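Local coordinates for succinoglycan biosynthesis protein (Bacillus cereus ATCC 14579, PDB 2QGM), which is of unestablished function but belongs to the erythromycin esterase-like family and may take part in polysaccharide biosynthesis, at residues F90-K93 / F94-V97; K98-V101 / T102-F106; K120-E123 / Y124-T127; N156-P159 / S160-K163. All coordinates share one frame; numbering follows the deposited sequence.

Contact 1: residues F90-K93 / F94-V97; sequences FTMK and FRLV
Two successive turns of a largely buried part of helix 87-104 meet here, and the side-chain contact between them is made by the selenomethionine Met-92 against Arg-95 and Leu-96. Met-92 starts with CG anti to its backbone N (chi1 176°). It then bends at chi2 and chi3, which swings the terminal methyl toward the following turn although CB points away from it. That methyl, Met-92 CE, lies across the start of the extended Arg-95 chain, 3.5 Å from CB and 3.5 Å from CD. On Leu-96 it meets a single branch: CE is modelled 3.2 Å from CD1, an apolar contact. Leu-96 chi1 (-108°) and chi2 both lie off the usual staggered values, so the shortness of this pair is doubtful. Beyond the methylenes the guanidinium of Arg-95 leaves the helix, to be held by a salt bridge to Asp-63 and hydrogen bonds to the carbonyls of Pro-60 and Lys-59. Lys-93 likewise sends its ammonium elsewhere, to Glu-81 and the carbonyl of Leu-79. Its carbonyl O stays in the helix, accepting from Val-97 N at 2.8 Å while the Val-97 branch CG2 lies 3.1 Å from the same oxygen. Leu-96 N is bound to Met-92 O at 2.9 Å. Phe-94 and Val-97 touch helix 143-157, while Val-97 also meets strand 301-304 and Met-92 strand 432-439. The arrangement is that of a sheet-covering alpha helix, here the connection of the beta-alpha-beta crossover from strand 76-79 to strand 108-111.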
loop_
_atom_site.group_PDB
_atom_site.type_symbol
_atom_site.label_atom_id
_atom_site.label_comp_id
_atom_site.label_asym_id
_atom_site.label_seq_id
_atom_site.Cartn_x
_atom_site.Cartn_y
_atom_site.Cartn_z
ATOM N N PHE A 90 -5.656 -1.951 -10.844
ATOM C CA PHE A 90 -4.313 -1.382 -10.904
ATOM C C PHE A 90 -4.284 -0.144 -11.811
ATOM O O PHE A 90 -3.701 0.885 -11.457
ATOM C CB PHE A 90 -3.282 -2.391 -11.437
ATOM C CG PHE A 90 -2.959 -3.512 -10.482
ATOM C CD1 PHE A 90 -2.948 -3.298 -9.107
ATOM C CD2 PHE A 90 -2.619 -4.774 -10.963
ATOM C CE1 PHE A 90 -2.602 -4.321 -8.228
ATOM C CE2 PHE A 90 -2.271 -5.805 -10.093
ATOM C CZ PHE A 90 -2.263 -5.576 -8.720
ATOM N N THR A 91 -4.905 -0.240 -12.984
ATOM C CA THR A 91 -4.913 0.879 -13.919
ATOM C C THR A 91 -5.705 2.067 -13.377
ATOM O O THR A 91 -5.290 3.212 -13.544
ATOM C CB THR A 91 -5.477 0.449 -15.287
ATOM O OG1 THR A 91 -4.615 -0.543 -15.856
ATOM C CG2 THR A 91 -5.550 1.642 -16.235
HETATM N N MSE A 92 -6.835 1.804 -12.726
HETATM C CA MSE A 92 -7.629 2.895 -12.169
HETATM C C MSE A 92 -6.852 3.567 -11.037
HETATM O O MSE A 92 -6.954 4.773 -10.839
HETATM C CB MSE A 92 -8.978 2.385 -11.656
HETATM C CG MSE A 92 -9.862 3.437 -10.962
HETATM SE SE MSE A 92 -10.478 4.825 -12.178
HETATM C CE MSE A 92 -9.438 6.315 -11.574
ATOM N N LYS A 93 -6.076 2.792 -10.288
ATOM C CA LYS A 93 -5.281 3.361 -9.215
ATOM C C LYS A 93 -4.192 4.256 -9.796
ATOM O O LYS A 93 -3.841 5.268 -9.213
ATOM C CB LYS A 93 -4.671 2.261 -8.344
ATOM C CG LYS A 93 -5.687 1.625 -7.415
ATOM C CD LYS A 93 -5.100 0.538 -6.534
ATOM C CE LYS A 93 -4.124 1.103 -5.530
ATOM N NZ LYS A 93 -3.622 0.016 -4.652
ATOM N N PHE A 94 -3.661 3.866 -10.947
ATOM C CA PHE A 94 -2.652 4.658 -11.638
ATOM C C PHE A 94 -3.317 5.986 -12.044
ATOM O O PHE A 94 -2.734 7.055 -11.871
ATOM C CB PHE A 94 -2.163 3.844 -12.848
ATOM C CG PHE A 94 -1.276 4.587 -13.816
ATOM C CD1 PHE A 94 -0.673 5.806 -13.494
ATOM C CD2 PHE A 94 -1.033 4.032 -15.077
ATOM C CE1 PHE A 94 0.154 6.457 -14.421
ATOM C CE2 PHE A 94 -0.212 4.672 -16.001
ATOM C CZ PHE A 94 0.389 5.890 -15.679
ATOM N N ARG A 95 -4.544 5.923 -12.561
ATOM C CA ARG A 95 -5.236 7.150 -12.945
ATOM C C ARG A 95 -5.400 8.039 -11.711
ATOM O O ARG A 95 -5.140 9.239 -11.764
ATOM C CB ARG A 95 -6.603 6.826 -13.569
ATOM C CG ARG A 95 -7.437 8.033 -13.960
ATOM C CD ARG A 95 -8.656 7.602 -14.774
ATOM N NE ARG A 95 -9.645 8.669 -14.917
ATOM C CZ ARG A 95 -9.495 9.739 -15.691
ATOM N NH1 ARG A 95 -8.393 9.897 -16.415
ATOM N NH2 ARG A 95 -10.448 10.664 -15.731
ATOM N N LEU A 96 -5.813 7.440 -10.595
ATOM C CA LEU A 96 -5.992 8.176 -9.347
ATOM C C LEU A 96 -4.680 8.815 -8.882
ATOM O O LEU A 96 -4.661 9.973 -8.487
ATOM C CB LEU A 96 -6.523 7.243 -8.253
ATOM C CG LEU A 96 -7.976 7.364 -7.779
ATOM C CD1 LEU A 96 -8.858 7.990 -8.850
ATOM C CD2 LEU A 96 -8.478 5.979 -7.369
ATOM N N VAL A 97 -3.593 8.055 -8.926
ATOM C CA VAL A 97 -2.280 8.557 -8.529
ATOM C C VAL A 97 -1.917 9.754 -9.401
ATOM O O VAL A 97 -1.516 10.811 -8.905
ATOM C CB VAL A 97 -1.188 7.450 -8.675
ATOM C CG1 VAL A 97 0.208 8.055 -8.498
ATOM C CG2 VAL A 97 -1.424 6.341 -7.646
#

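Contact 2: residues K98-V101 / T102-F106; sequences KYLV and TEMGF
Leu-100 and Phe-106 pack together at the C-terminal end of helix 87-104, where Gly-105 leaves helical geometry with a positive phi. Leu-100 CB rests 3.6 Å from Phe-106 CD2, and CG lies a little farther from the same ring atom. At the tip the two branches part: CD1 sits over the centre of one face of the Phe-106 ring, 4.2 Å above its plane, while CD2 comes 3.7 Å from SE of the selenomethionine Met-104. The carbonyl oxygen of Leu-100 lies in the plane of the Phe-106 ring, at its edge. It accepts from Phe-106 N at 3.0 Å, with the donor 42° out of the carbonyl plane, and only weakly from Met-104 N. Gly-105 turns the chain back to make this possible.

On another side of the helix, Glu-103 CB stands over the face of the Tyr-99 ring in a CH-pi contact, and Met-104 SE approaches that ring obliquely as a Met-aromatic partner. Phe-61 meets the same tyrosine edge-to-face. Thr-102 grips Lys-98 O twice, through N at 3.0 Å and through OG1 at 2.7 Å, from opposite faces of the carbonyl; its chi1 of 63° brings the hydroxyl round to the backbone. Val-101 O receives two waters: one also donates to Phe-106 O at 2.7 Å, and the other accepts from Gly-105 N at 2.9 Å.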
loop_
_atom_site.group_PDB
_atom_site.type_symbol
_atom_site.label_atom_id
_atom_site.label_comp_id
_atom_site.label_asym_id
_atom_site.label_seq_id
_atom_site.Cartn_x
_atom_site.Cartn_y
_atom_site.Cartn_z
ATOM N N LYS A 98 -2.085 9.605 -10.708
ATOM C CA LYS A 98 -1.760 10.694 -11.619
ATOM C C LYS A 98 -2.557 11.958 -11.286
ATOM O O LYS A 98 -2.022 13.070 -11.327
ATOM C CB LYS A 98 -2.020 10.259 -13.062
ATOM C CG LYS A 98 -1.369 11.164 -14.089
ATOM C CD LYS A 98 -1.552 10.619 -15.494
ATOM C CE LYS A 98 -0.872 11.502 -16.514
ATOM N NZ LYS A 98 -1.181 11.049 -17.893
ATOM N N TYR A 99 -3.831 11.792 -10.952
ATOM C CA TYR A 99 -4.664 12.936 -10.596
ATOM C C TYR A 99 -4.164 13.596 -9.307
ATOM O O TYR A 99 -4.029 14.818 -9.237
ATOM C CB TYR A 99 -6.120 12.495 -10.423
ATOM C CG TYR A 99 -7.039 13.619 -10.009
ATOM C CD1 TYR A 99 -7.405 14.615 -10.909
ATOM C CD2 TYR A 99 -7.523 13.698 -8.704
ATOM C CE1 TYR A 99 -8.239 15.664 -10.516
ATOM C CE2 TYR A 99 -8.349 14.739 -8.304
ATOM C CZ TYR A 99 -8.702 15.720 -9.210
ATOM O OH TYR A 99 -9.497 16.772 -8.806
ATOM N N LEU A 100 -3.882 12.789 -8.287
ATOM C CA LEU A 100 -3.389 13.326 -7.015
ATOM C C LEU A 100 -2.077 14.087 -7.188
ATOM O O LEU A 100 -1.870 15.139 -6.584
ATOM C CB LEU A 100 -3.173 12.197 -5.999
ATOM C CG LEU A 100 -4.422 11.493 -5.465
ATOM C CD1 LEU A 100 -4.007 10.485 -4.414
ATOM C CD2 LEU A 100 -5.396 12.503 -4.880
ATOM N N VAL A 101 -1.185 13.562 -8.020
ATOM C CA VAL A 101 0.102 14.215 -8.233
ATOM C C VAL A 101 -0.024 15.515 -9.029
ATOM O O VAL A 101 0.467 16.562 -8.604
ATOM C CB VAL A 101 1.102 13.268 -8.960
ATOM C CG1 VAL A 101 2.359 14.023 -9.347
ATOM C CG2 VAL A 101 1.484 12.119 -8.053
ATOM N N THR A 102 -0.710 15.442 -10.162
ATOM C CA THR A 102 -0.869 16.589 -11.043
ATOM C C THR A 102 -1.876 17.662 -10.629
ATOM O O THR A 102 -1.684 18.837 -10.953
ATOM C CB THR A 102 -1.237 16.135 -12.465
ATOM O OG1 THR A 102 -2.500 15.464 -12.431
ATOM C CG2 THR A 102 -0.186 15.194 -13.022
ATOM N N GLU A 103 -2.941 17.279 -9.931
ATOM C CA GLU A 103 -3.976 18.242 -9.533
ATOM C C GLU A 103 -4.089 18.545 -8.032
ATOM O O GLU A 103 -4.682 19.557 -7.649
ATOM C CB GLU A 103 -5.348 17.759 -10.037
ATOM C CG GLU A 103 -5.481 17.634 -11.555
ATOM C CD GLU A 103 -5.206 18.942 -12.284
ATOM O OE1 GLU A 103 -5.585 20.007 -11.762
ATOM O OE2 GLU A 103 -4.621 18.903 -13.384
HETATM N N MSE A 104 -3.522 17.689 -7.185
HETATM C CA MSE A 104 -3.630 17.900 -5.748
HETATM C C MSE A 104 -2.324 17.988 -4.962
HETATM O O MSE A 104 -2.328 17.952 -3.732
HETATM C CB MSE A 104 -4.530 16.817 -5.144
HETATM C CG MSE A 104 -5.973 16.913 -5.608
HETATM SE SE MSE A 104 -7.132 15.744 -4.621
HETATM C CE MSE A 104 -7.065 16.651 -2.916
ATOM N N GLY A 105 -1.209 18.097 -5.673
ATOM C CA GLY A 105 0.079 18.221 -5.014
ATOM C C GLY A 105 0.590 17.050 -4.196
ATOM O O GLY A 105 1.278 17.263 -3.199
ATOM N N PHE A 106 0.251 15.821 -4.580
ATOM C CA PHE A 106 0.768 14.671 -3.852
ATOM C C PHE A 106 2.148 14.385 -4.429
ATOM O O PHE A 106 2.346 14.455 -5.642
ATOM C CB PHE A 106 -0.192 13.484 -3.971
ATOM C CG PHE A 106 -1.307 13.526 -2.959
ATOM C CD1 PHE A 106 -1.212 12.809 -1.769
ATOM C CD2 PHE A 106 -2.422 14.338 -3.167
ATOM C CE1 PHE A 106 -2.217 12.903 -0.791
ATOM C CE2 PHE A 106 -3.435 14.444 -2.203
ATOM C CZ PHE A 106 -3.331 13.725 -1.014
HETATM O O HOH W 1 2.523 16.943 -6.771
HETATM O O HOH W 2 -0.373 19.283 -8.161
#

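Contact 3: residues K120-E123 / Y124-T127; sequences KLNE and YIQT
The side-chain amides of Asn-122 and Gln-126, one turn apart on helix 115-127, stand almost perpendicular, with 87° between their planes. The Asn-122 amide is fixed from outside the helix: OD1 accepts from the backbone N of Phe-167 and ND2 donates to Gln-166, so both ends of the group are tied to strand 166-171. Across the helix turn, the methyl Ile-125 CD1 comes 3.6 Å from Asn-122 OD1. The aromatic ring of Tyr-124 is carried away from residues 120-123, because CG lies anti to the backbone N (chi1 -180°). Its CB stays 3.3 Å from Leu-121 O, and its hydroxyl bonds with Lys-153 of helix 143-157.

The last turn is closed at Glu-123 O. Thr-127 N binds this oxygen at 2.9 Å and Thr-127 OG1 at 2.8 Å, the two donors arriving from opposite faces of the carbonyl plane, while Gln-126 N adds a weak bond. Being a donor to Glu-123 O, the threonine hydroxyl can still accept, as it does weakly from Lys-129 N. The chemistry thus supplies a carbonyl at the helix end with a second donor and joins that end to the chain beyond it.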
loop_
_atom_site.group_PDB
_atom_site.type_symbol
_atom_site.label_atom_id
_atom_site.label_comp_id
_atom_site.label_asym_id
_atom_site.label_seq_id
_atom_site.Cartn_x
_atom_site.Cartn_y
_atom_site.Cartn_z
ATOM N N LYS A 120 15.567 1.061 -5.238
ATOM C CA LYS A 120 15.858 0.869 -6.651
ATOM C C LYS A 120 14.787 1.493 -7.532
ATOM O O LYS A 120 15.094 2.038 -8.595
ATOM C CB LYS A 120 15.997 -0.623 -6.979
ATOM C CG LYS A 120 17.061 -1.347 -6.162
ATOM C CD LYS A 120 17.072 -2.841 -6.462
ATOM C CE LYS A 120 17.934 -3.616 -5.465
ATOM N NZ LYS A 120 19.323 -3.085 -5.376
ATOM N N LEU A 121 13.532 1.405 -7.109
ATOM C CA LEU A 121 12.448 1.995 -7.895
ATOM C C LEU A 121 12.562 3.509 -7.829
ATOM O O LEU A 121 12.278 4.202 -8.811
ATOM C CB LEU A 121 11.085 1.535 -7.369
ATOM C CG LEU A 121 10.715 0.136 -7.875
ATOM C CD1 LEU A 121 9.650 -0.493 -6.986
ATOM C CD2 LEU A 121 10.246 0.237 -9.315
ATOM N N ASN A 122 12.989 4.028 -6.682
ATOM C CA ASN A 122 13.122 5.471 -6.564
ATOM C C ASN A 122 14.258 5.918 -7.469
ATOM O O ASN A 122 14.148 6.927 -8.152
ATOM C CB ASN A 122 13.384 5.909 -5.119
ATOM C CG ASN A 122 13.081 7.383 -4.903
ATOM O OD1 ASN A 122 12.244 7.960 -5.599
ATOM N ND2 ASN A 122 13.748 7.995 -3.928
ATOM N N GLU A 123 15.346 5.154 -7.500
ATOM C CA GLU A 123 16.466 5.513 -8.363
ATOM C C GLU A 123 15.988 5.492 -9.810
ATOM O O GLU A 123 16.379 6.342 -10.611
ATOM C CB GLU A 123 17.625 4.531 -8.184
ATOM C CG GLU A 123 18.878 4.929 -8.948
ATOM C CD GLU A 123 20.040 3.985 -8.702
ATOM O OE1 GLU A 123 20.261 3.615 -7.530
ATOM O OE2 GLU A 123 20.729 3.610 -9.679
ATOM N N TYR A 124 15.136 4.526 -10.142
ATOM C CA TYR A 124 14.598 4.427 -11.495
ATOM C C TYR A 124 13.791 5.666 -11.881
ATOM O O TYR A 124 13.980 6.229 -12.968
ATOM C CB TYR A 124 13.685 3.211 -11.650
ATOM C CG TYR A 124 13.131 3.106 -13.056
ATOM C CD1 TYR A 124 13.936 2.684 -14.103
ATOM C CD2 TYR A 124 11.832 3.522 -13.353
ATOM C CE1 TYR A 124 13.474 2.675 -15.412
ATOM C CE2 TYR A 124 11.358 3.525 -14.669
ATOM C CZ TYR A 124 12.192 3.095 -15.695
ATOM O OH TYR A 124 11.761 3.073 -17.006
ATOM N N ILE A 125 12.877 6.081 -11.006
ATOM C CA ILE A 125 12.050 7.242 -11.324
ATOM C C ILE A 125 12.787 8.579 -11.204
ATOM O O ILE A 125 12.258 9.605 -11.619
ATOM C CB ILE A 125 10.737 7.273 -10.476
ATOM C CG1 ILE A 125 11.034 7.516 -8.998
ATOM C CG2 ILE A 125 9.982 5.962 -10.649
ATOM C CD1 ILE A 125 9.793 7.954 -8.224
ATOM N N GLN A 126 13.999 8.573 -10.653
ATOM C CA GLN A 126 14.780 9.808 -10.540
ATOM C C GLN A 126 15.777 9.928 -11.697
ATOM O O GLN A 126 15.972 11.012 -12.237
ATOM C CB GLN A 126 15.575 9.862 -9.228
ATOM C CG GLN A 126 14.758 9.670 -7.971
ATOM C CD GLN A 126 13.745 10.768 -7.722
ATOM O OE1 GLN A 126 12.785 10.568 -6.979
ATOM N NE2 GLN A 126 13.956 11.937 -8.323
ATOM N N THR A 127 16.388 8.808 -12.083
ATOM C CA THR A 127 17.403 8.816 -13.132
ATOM C C THR A 127 17.141 7.944 -14.357
ATOM O O THR A 127 17.825 8.085 -15.372
ATOM C CB THR A 127 18.767 8.411 -12.552
ATOM O OG1 THR A 127 18.708 7.062 -12.078
ATOM C CG2 THR A 127 19.136 9.326 -11.395
#

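Contact 4: residues N156-P159 / S160-K163; sequences NADP and SNKK
Asp-158 OD1 accepts from Ser-160 N at 2.9 Å, closing an Asx turn on the surface just after helix 143-157. The N-H reaches the oxygen from above the carboxylate, 55° out of its plane, and Ser-160 CB lies 3.1 Å from the same OD1. Nested with this is a type I beta turn from Asp-158 to Asn-161, in which Asn-161 N donates to Asp-158 O at 2.8 Å. This donor too stands above the plane of its acceptor.

Pro-159 occupies the second position of the turn, where its ring-restricted phi is well suited. With CG anti to the backbone N (chi1 -178°), the Asp-158 carboxylate is brought to the N-H of Ser-160. From the far end of the turn, Asn-161 folds back with CG beside its own backbone N (chi1 -63°), and its ND2 passes 3.4 Å from Asp-158 CB. The two side chains cross at about a right angle. A water completes the link, donating to Asp-158 OD2 at 2.8 Å and accepting from Asn-161 ND2 at 3.1 Å.

Farther out, ND2 also donates to the carbonyl of Tyr-155 in the helix, and the carbonyl of Asn-161 accepts from Lys-164 NZ. With a backbone N-H on one carboxylate oxygen and a water on the other, Asp-158 is probably favoured in its charged form, while the Asn-161 amide ties the turn back to the helix it follows.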
loop_
_atom_site.group_PDB
_atom_site.type_symbol
_atom_site.label_atom_id
_atom_site.label_comp_id
_atom_site.label_asym_id
_atom_site.label_seq_id
_atom_site.Cartn_x
_atom_site.Cartn_y
_atom_site.Cartn_z
ATOM N N ASN A 156 9.013 13.068 -13.329
ATOM C CA ASN A 156 10.250 13.541 -12.714
ATOM C C ASN A 156 11.266 14.040 -13.737
ATOM O O ASN A 156 12.173 14.804 -13.403
ATOM C CB ASN A 156 10.889 12.419 -11.881
ATOM C CG ASN A 156 10.215 12.230 -10.535
ATOM O OD1 ASN A 156 10.539 11.302 -9.792
ATOM N ND2 ASN A 156 9.282 13.108 -10.211
ATOM N N ALA A 157 11.113 13.607 -14.983
ATOM C CA ALA A 157 12.033 14.006 -16.046
ATOM C C ALA A 157 11.710 15.401 -16.586
ATOM O O ALA A 157 12.529 16.016 -17.273
ATOM C CB ALA A 157 11.987 12.982 -17.173
ATOM N N ASP A 158 10.517 15.897 -16.284
ATOM C CA ASP A 158 10.116 17.229 -16.746
ATOM C C ASP A 158 10.789 18.258 -15.841
ATOM O O ASP A 158 10.421 18.398 -14.675
ATOM C CB ASP A 158 8.599 17.375 -16.663
ATOM C CG ASP A 158 8.115 18.720 -17.165
ATOM O OD1 ASP A 158 8.957 19.595 -17.462
ATOM O OD2 ASP A 158 6.884 18.904 -17.264
ATOM N N PRO A 159 11.775 19.006 -16.371
ATOM C CA PRO A 159 12.476 20.009 -15.562
ATOM C C PRO A 159 11.559 21.073 -14.963
ATOM O O PRO A 159 11.947 21.789 -14.042
ATOM C CB PRO A 159 13.501 20.587 -16.537
ATOM C CG PRO A 159 12.792 20.508 -17.848
ATOM C CD PRO A 159 12.150 19.121 -17.792
ATOM N N SER A 160 10.347 21.180 -15.493
ATOM C CA SER A 160 9.377 22.142 -14.992
ATOM C C SER A 160 8.882 21.724 -13.610
ATOM O O SER A 160 8.391 22.554 -12.835
ATOM C CB SER A 160 8.195 22.246 -15.958
ATOM O OG SER A 160 7.125 22.965 -15.380
ATOM N N ASN A 161 8.998 20.432 -13.310
ATOM C CA ASN A 161 8.567 19.909 -12.008
ATOM C C ASN A 161 9.740 19.905 -11.026
ATOM O O ASN A 161 10.546 18.972 -11.008
ATOM C CB ASN A 161 8.017 18.487 -12.157
ATOM C CG ASN A 161 6.788 18.431 -13.038
ATOM O OD1 ASN A 161 5.939 19.330 -12.995
ATOM N ND2 ASN A 161 6.668 17.370 -13.824
ATOM N N LYS A 162 9.830 20.949 -10.206
ATOM C CA LYS A 162 10.913 21.074 -9.229
ATOM C C LYS A 162 10.769 20.133 -8.034
ATOM O O LYS A 162 11.766 19.698 -7.457
ATOM C CB LYS A 162 11.011 22.522 -8.746
ATOM C CG LYS A 162 9.685 23.131 -8.328
ATOM C CD LYS A 162 9.851 24.610 -8.003
ATOM C CE LYS A 162 8.513 25.270 -7.679
ATOM N NZ LYS A 162 8.665 26.732 -7.420
ATOM N N LYS A 163 9.531 19.834 -7.661
ATOM C CA LYS A 163 9.272 18.921 -6.553
ATOM C C LYS A 163 9.023 17.555 -7.181
ATOM O O LYS A 163 7.980 17.327 -7.795
ATOM C CB LYS A 163 8.044 19.378 -5.764
ATOM C CG LYS A 163 8.139 20.808 -5.247
ATOM C CD LYS A 163 9.387 21.032 -4.394
ATOM C CE LYS A 163 9.399 20.160 -3.146
ATOM N NZ LYS A 163 10.605 20.432 -2.309
HETATM O O HOH W 3 4.718 17.383 -16.228
#

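In the fold
Contacts 1 and 2 are consecutive parts of helix 87-104, their centres 12 Å apart. The first is buried within the fold and the second carries the helix toward the surface. Helix 143-157 lies between this helix and contact 3: it takes Phe-94 and Val-97 of contact 1 and Val-101 of contact 2, and on helix 115-127 Leu-121 and Tyr-124. Its C-terminal end opens contact 4, where Asn-156 packs against Ile-125 and Gln-126. Contacts 3 and 4 thus touch, with centres 14 Å apart. Contact 2 is equally distant from contact 4, but their nearest atoms stay about 7 Å apart. Contacts 1 and 3 lie 19 Å apart between centres.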